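Local coordinates for PILD processed protein (Shewanella oneidensis, PDB 4D40) that is a type IV pilin, a subunit that probably assembles into thin surface fibres used in processes such as adhesion, at residues Y12-S16 / Q34-N38. Coordinates in Å, arbitrary orientation, origin at the centre of the assembly. Where two conformers were deposited one is given. Residues are numbered along the deposited sequence.
Sequences YLVTS and QSLAN
Tyr12 reaches from the helix across to the extended loop 34-38, where its ring lies obliquely against the end of Leu36, Tyr12 CE2 being 4.1 Å from Leu36 CD2. Residues 12-16 form just over one turn in the middle of helix 2-27; residues 34-38 keep extended backbone angles without joining the sheet, and Ser16 and Leu36 are the nearest pair, 8.2 Å between CA atoms. With chi1 t, the Tyr12 side chain crosses from the helix to the loop: Ala37 N donates to Tyr12 OH at 2.9 Å, and a water whose O lies 2.5 Å from Tyr12 OH donates to Ser35 O, 2.9 Å away. One helical turn beyond Tyr12, Ser16 O accepts from Gln34 NE2 at 3.2 Å, the Gln34 side chain being t at chi1 and chi2. Between these two polar links sits the Leu36 side chain (chi1 m, chi2 t), its CD2 3.5 Å from Ser16 OG. Ser16, chi1 m, turns its hydroxyl back along the helix, OG donating to Tyr12 O at 2.8 Å. Phe44 of strand 42-48 packs edge-to-face with Tyr12 and also touches Leu36, while Leu57 of strand 55-61 touches Ser16 and Gln34. The contact ties the segment linking helix 2-27 to strand 42-48 back onto the helix; this is the αβ-loop of the type IV pilin fold, in which a long N-terminal helix packs against an antiparallel sheet.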
ATOM      1  N   TYR A  12       3.291  -5.892  -2.814  1.00 23.60           N
ATOM      2  CA  TYR A  12       3.452  -4.763  -3.719  1.00 22.82           C
ATOM      3  C   TYR A  12       3.413  -3.455  -2.950  1.00 20.09           C
ATOM      4  O   TYR A  12       4.124  -2.514  -3.298  1.00 23.57           O
ATOM      5  CB  TYR A  12       2.370  -4.779  -4.794  1.00 22.63           C
ATOM      6  CG  TYR A  12       2.508  -3.685  -5.824  1.00 28.65           C
ATOM      7  CD1 TYR A  12       3.648  -3.579  -6.598  1.00 29.48           C
ATOM      8  CD2 TYR A  12       1.487  -2.769  -6.038  1.00 28.75           C
ATOM      9  CE1 TYR A  12       3.780  -2.588  -7.546  1.00 30.48           C
ATOM     10  CE2 TYR A  12       1.610  -1.775  -6.989  1.00 31.26           C
ATOM     11  CZ  TYR A  12       2.760  -1.691  -7.741  1.00 29.45           C
ATOM     12  OH  TYR A  12       2.893  -0.709  -8.694  1.00 31.89           O
ATOM     13  N   LEU A  13       2.577  -3.392  -1.917  1.00 20.57           N
ATOM     14  CA  LEU A  13       2.552  -2.222  -1.040  1.00 18.46           C
ATOM     15  C   LEU A  13       3.913  -2.060  -0.382  1.00 20.26           C
ATOM     16  O   LEU A  13       4.399  -0.940  -0.223  1.00 20.66           O
ATOM     17  CB  LEU A  13       1.462  -2.344   0.021  1.00 20.44           C
ATOM     18  CG  LEU A  13       0.022  -2.307  -0.510  1.00 22.74           C
ATOM     19  CD1 LEU A  13      -0.959  -2.622   0.600  1.00 22.82           C
ATOM     20  CD2 LEU A  13      -0.285  -0.960  -1.104  1.00 21.79           C
ATOM     21  N   VAL A  14       4.529  -3.182  -0.019  1.00 19.54           N
ATOM     22  CA  VAL A  14       5.812  -3.147   0.683  1.00 19.47           C
ATOM     23  C   VAL A  14       6.922  -2.639  -0.234  1.00 25.02           C
ATOM     24  O   VAL A  14       7.672  -1.744   0.150  1.00 21.54           O
ATOM     25  CB  VAL A  14       6.165  -4.537   1.260  1.00 21.90           C
ATOM     26  CG1 VAL A  14       7.641  -4.629   1.670  1.00 22.53           C
ATOM     27  CG2 VAL A  14       5.273  -4.828   2.453  1.00 24.11           C
ATOM     28  N   THR A  15       7.028  -3.174  -1.446  1.00 24.14           N
ATOM     29  CA  THR A  15       8.097  -2.720  -2.333  1.00 23.91           C
ATOM     30  C   THR A  15       7.831  -1.264  -2.729  1.00 23.49           C
ATOM     31  O   THR A  15       8.764  -0.494  -2.962  1.00 22.41           O
ATOM     32  CB  THR A  15       8.247  -3.615  -3.578  1.00 33.16           C
ATOM     33  OG1 THR A  15       6.992  -3.746  -4.243  1.00 32.12           O
ATOM     34  CG2 THR A  15       8.750  -4.991  -3.177  1.00 39.01           C
ATOM     35  N   SER A  16       6.560  -0.874  -2.763  1.00 20.30           N
ATOM     36  CA  SER A  16       6.217   0.520  -3.027  1.00 17.53           C
ATOM     37  C   SER A  16       6.675   1.429  -1.892  1.00 18.14           C
ATOM     38  O   SER A  16       7.211   2.510  -2.141  1.00 18.07           O
ATOM     39  CB  SER A  16       4.717   0.671  -3.248  1.00 18.57           C
ATOM     40  OG  SER A  16       4.331  -0.004  -4.441  1.00 21.59           O
ATOM     41  N   GLN A  34       3.161   8.791  -7.004  1.00 21.68           N
ATOM     42  CA  GLN A  34       3.862   7.540  -7.263  1.00 20.83           C
ATOM     43  C   GLN A  34       3.026   6.745  -8.253  1.00 28.10           C
ATOM     44  O   GLN A  34       1.820   6.590  -8.059  1.00 29.05           O
ATOM     45  CB  GLN A  34       4.085   6.734  -5.980  1.00 28.02           C
ATOM     46  CG  GLN A  34       4.899   5.450  -6.181  1.00 32.93           C
ATOM     47  CD  GLN A  34       5.097   4.657  -4.892  1.00 35.02           C
ATOM     48  OE1 GLN A  34       4.234   4.656  -4.011  1.00 35.74           O
ATOM     49  NE2 GLN A  34       6.238   3.974  -4.779  1.00 27.36           N
ATOM     50  N   SER A  35       3.659   6.264  -9.318  1.00 29.37           N
ATOM     51  CA  SER A  35       2.971   5.449 -10.308  0.52 30.34           C
ATOM     52  C   SER A  35       2.798   4.029  -9.783  1.00 32.86           C
ATOM     53  O   SER A  35       3.770   3.374  -9.399  1.00 33.96           O
ATOM     54  CB  SER A  35       3.742   5.443 -11.628  0.52 35.54           C
ATOM     55  OG  SER A  35       3.027   4.742 -12.629  0.52 38.56           O
ATOM     56  N   LEU A  36       1.555   3.562  -9.762  1.00 24.77           N
ATOM     57  CA  LEU A  36       1.242   2.238  -9.250  1.00 21.48           C
ATOM     58  C   LEU A  36       0.426   1.487 -10.281  1.00 25.85           C
ATOM     59  O   LEU A  36      -0.361   2.086 -11.010  1.00 29.07           O
ATOM     60  CB  LEU A  36       0.475   2.328  -7.933  1.00 20.31           C
ATOM     61  CG  LEU A  36       1.190   3.038  -6.782  1.00 23.13           C
ATOM     62  CD1 LEU A  36       0.207   3.322  -5.663  1.00 25.82           C
ATOM     63  CD2 LEU A  36       2.347   2.192  -6.287  1.00 22.67           C
ATOM     64  N   ALA A  37       0.628   0.175 -10.340  1.00 28.24           N
ATOM     65  CA  ALA A  37      -0.048  -0.668 -11.324  1.00 32.11           C
ATOM     66  C   ALA A  37      -1.214  -1.412 -10.698  1.00 30.85           C
ATOM     67  O   ALA A  37      -1.025  -2.192  -9.771  1.00 39.13           O
ATOM     68  CB  ALA A  37       0.931  -1.651 -11.925  1.00 34.67           C
ATOM     69  N   ASN A  38      -2.417  -1.181 -11.216  1.00 32.81           N
ATOM     70  CA  ASN A  38      -3.591  -1.920 -10.763  1.00 28.35           C
ATOM     71  C   ASN A  38      -3.695  -3.299 -11.402  1.00 34.14           C
ATOM     72  O   ASN A  38      -3.073  -3.577 -12.429  1.00 35.46           O
ATOM     73  CB  ASN A  38      -4.870  -1.136 -11.056  1.00 34.21           C
ATOM     74  CG  ASN A  38      -4.985   0.111 -10.222  1.00 39.05           C
ATOM     75  OD1 ASN A  38      -4.278   0.270  -9.235  1.00 34.00           O
ATOM     76  ND2 ASN A  38      -5.890   1.002 -10.608  1.00 39.08           N
TER
HETATM   77  O   HOH W   1       4.878   0.670  -9.107  1.00 48.16           O